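PDB 3GG7: uncharacterized protein, which is of unknown function but binds manganese and is probably a TatD-type hydrolase acting on ester bonds. Local coordinates for residues E131-L136 against P145-Y150. Numbering follows the deposited sequence.
Sequences EVLNCL and PILHWY
L136 rests both of its methyls on the ring of P145, and this is the closest meeting of the helix 131-136 with the strand 145-148. CD1 of L136 lies 3.7 Å from CB of P145 and 4.0 Å from its CG, while CD2 of L136 reaches the same CB at 3.9 Å. With CG of L136 set anti to the carbonyl carbon (chi1 -70°), the forked end extends across to the ring. Proline suits this place because its compact, apolar ring offers carbon to the helix.

Two residues along the strand, on the same face, the packing is looser. L147 spreads its two methyls between helix residues: CD2 of L147 stands 4.3 Å from CG1 of V132 and 4.4 Å from CD1 of L136, and CD1 of L147 is 4.3 Å from CD2 of L133. These are methyl-to-methyl van der Waals contacts, with no hydrogen bond across them. All the touching residues are buried; N134 is on the exposed side of the helix and bonds R159, with E131 partly exposed.

I146 points away from the helix, whereas H148, a predicted metal ligand, stacks on H7 and hydrogen-bonds E194. Helix and strand run antiparallel, the axes of the short segments approaching to 11.3 Å at 172°, as in the beta-alpha-beta crossover from strand 119-124 to strand 143-148, the repeating unit of a TIM-barrel metallohydrolase.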
loop_
_atom_site.group_PDB
_atom_site.type_symbol
_atom_site.label_atom_id
_atom_site.label_comp_id
_atom_site.label_asym_id
_atom_site.label_seq_id
_atom_site.Cartn_x
_atom_site.Cartn_y
_atom_site.Cartn_z
ATOM N N GLU A 131 13.778 -9.117 4.500
ATOM C CA GLU A 131 14.227 -8.075 5.416
ATOM C C GLU A 131 13.038 -7.303 5.972
ATOM O O GLU A 131 13.004 -6.972 7.142
ATOM C CB GLU A 131 15.219 -7.122 4.740
ATOM C CG GLU A 131 16.578 -7.766 4.356
ATOM C CD GLU A 131 16.496 -8.816 3.263
ATOM O OE1 GLU A 131 15.793 -8.602 2.243
ATOM O OE2 GLU A 131 17.164 -9.887 3.418
ATOM N N VAL A 132 12.053 -7.040 5.123
ATOM C CA VAL A 132 10.812 -6.405 5.602
ATOM C C VAL A 132 10.139 -7.278 6.674
ATOM O O VAL A 132 9.741 -6.789 7.727
ATOM C CB VAL A 132 9.850 -6.057 4.445
ATOM C CG1 VAL A 132 8.438 -5.740 4.981
ATOM C CG2 VAL A 132 10.420 -4.860 3.649
ATOM N N LEU A 133 10.067 -8.581 6.404
ATOM C CA LEU A 133 9.451 -9.488 7.365
ATOM C C LEU A 133 10.232 -9.556 8.673
ATOM O O LEU A 133 9.631 -9.616 9.744
ATOM C CB LEU A 133 9.266 -10.872 6.759
ATOM C CG LEU A 133 8.286 -10.952 5.583
ATOM C CD1 LEU A 133 8.146 -12.354 5.064
ATOM C CD2 LEU A 133 6.938 -10.411 5.987
ATOM N N ASN A 134 11.558 -9.519 8.612
ATOM C CA ASN A 134 12.375 -9.479 9.842
ATOM C C ASN A 134 12.021 -8.236 10.657
ATOM O O ASN A 134 11.840 -8.286 11.886
ATOM C CB ASN A 134 13.879 -9.523 9.523
ATOM C CG ASN A 134 14.321 -10.878 8.990
ATOM O OD1 ASN A 134 13.636 -11.865 9.183
ATOM N ND2 ASN A 134 15.441 -10.910 8.282
ATOM N N CYS A 135 11.850 -7.108 9.963
ATOM C CA CYS A 135 11.506 -5.850 10.652
ATOM C C CYS A 135 10.133 -5.927 11.289
ATOM O O CYS A 135 9.947 -5.436 12.377
ATOM C CB CYS A 135 11.556 -4.637 9.693
ATOM S SG CYS A 135 13.192 -4.192 9.102
ATOM N N LEU A 136 9.169 -6.500 10.583
ATOM C CA LEU A 136 7.809 -6.601 11.098
ATOM C C LEU A 136 7.777 -7.567 12.280
ATOM O O LEU A 136 7.079 -7.317 13.260
ATOM C CB LEU A 136 6.847 -7.078 10.025
ATOM C CG LEU A 136 6.588 -6.059 8.913
ATOM C CD1 LEU A 136 5.741 -6.676 7.813
ATOM C CD2 LEU A 136 5.933 -4.800 9.471
ATOM N N PRO A 145 0.232 -4.865 9.008
ATOM C CA PRO A 145 1.024 -4.635 7.807
ATOM C C PRO A 145 0.357 -5.144 6.561
ATOM O O PRO A 145 -0.021 -6.322 6.477
ATOM C CB PRO A 145 2.311 -5.425 8.073
ATOM C CG PRO A 145 1.932 -6.513 9.037
ATOM C CD PRO A 145 0.677 -6.063 9.752
ATOM N N ILE A 146 0.206 -4.279 5.568
ATOM C CA ILE A 146 -0.250 -4.701 4.265
ATOM C C ILE A 146 0.931 -4.693 3.321
ATOM O O ILE A 146 1.566 -3.647 3.118
ATOM C CB ILE A 146 -1.295 -3.723 3.678
ATOM C CG1 ILE A 146 -2.437 -3.485 4.663
ATOM C CG2 ILE A 146 -1.820 -4.275 2.362
ATOM C CD1 ILE A 146 -3.316 -2.246 4.285
ATOM N N LEU A 147 1.221 -5.831 2.714
ATOM C CA LEU A 147 2.268 -5.877 1.737
ATOM C C LEU A 147 1.678 -5.513 0.402
ATOM O O LEU A 147 0.870 -6.237 -0.182
ATOM C CB LEU A 147 2.939 -7.264 1.722
ATOM C CG LEU A 147 3.544 -7.624 3.067
ATOM C CD1 LEU A 147 4.238 -8.979 2.918
ATOM C CD2 LEU A 147 4.528 -6.595 3.546
ATOM N N HIS A 148 2.083 -4.347 -0.093
ATOM C CA HIS A 148 1.579 -3.827 -1.359
ATOM C C HIS A 148 2.410 -4.400 -2.523
ATOM O O HIS A 148 3.637 -4.470 -2.448
ATOM C CB HIS A 148 1.579 -2.291 -1.303
ATOM C CG HIS A 148 2.367 -1.629 -2.387
ATOM N ND1 HIS A 148 1.908 -1.522 -3.681
ATOM C CD2 HIS A 148 3.569 -1.004 -2.358
ATOM C CE1 HIS A 148 2.812 -0.883 -4.408
ATOM N NE2 HIS A 148 3.829 -0.568 -3.629
ATOM N N TRP A 149 1.710 -4.871 -3.551
ATOM C CA TRP A 149 2.319 -5.455 -4.753
ATOM C C TRP A 149 3.446 -6.434 -4.401
ATOM O O TRP A 149 4.593 -6.284 -4.845
ATOM C CB TRP A 149 2.828 -4.340 -5.675
ATOM C CG TRP A 149 3.160 -4.756 -7.099
ATOM C CD1 TRP A 149 3.342 -6.033 -7.594
ATOM C CD2 TRP A 149 3.371 -3.870 -8.208
ATOM N NE1 TRP A 149 3.659 -5.976 -8.928
ATOM C CE2 TRP A 149 3.687 -4.668 -9.331
ATOM C CE3 TRP A 149 3.337 -2.469 -8.354
ATOM C CZ2 TRP A 149 3.953 -4.119 -10.586
ATOM C CZ3 TRP A 149 3.612 -1.925 -9.600
ATOM C CH2 TRP A 149 3.911 -2.753 -10.702
ATOM N N TYR A 150 3.112 -7.422 -3.589
ATOM C CA TYR A 150 4.071 -8.438 -3.189
ATOM C C TYR A 150 4.585 -9.221 -4.409
ATOM O O TYR A 150 3.803 -9.693 -5.229
ATOM C CB TYR A 150 3.447 -9.370 -2.148
ATOM C CG TYR A 150 4.403 -10.424 -1.693
ATOM C CD1 TYR A 150 5.310 -10.169 -0.684
ATOM C CD2 TYR A 150 4.464 -11.669 -2.359
ATOM C CE1 TYR A 150 6.260 -11.148 -0.300
ATOM C CE2 TYR A 150 5.384 -12.624 -1.987
ATOM C CZ TYR A 150 6.275 -12.363 -0.969
ATOM O OH TYR A 150 7.198 -13.316 -0.608
#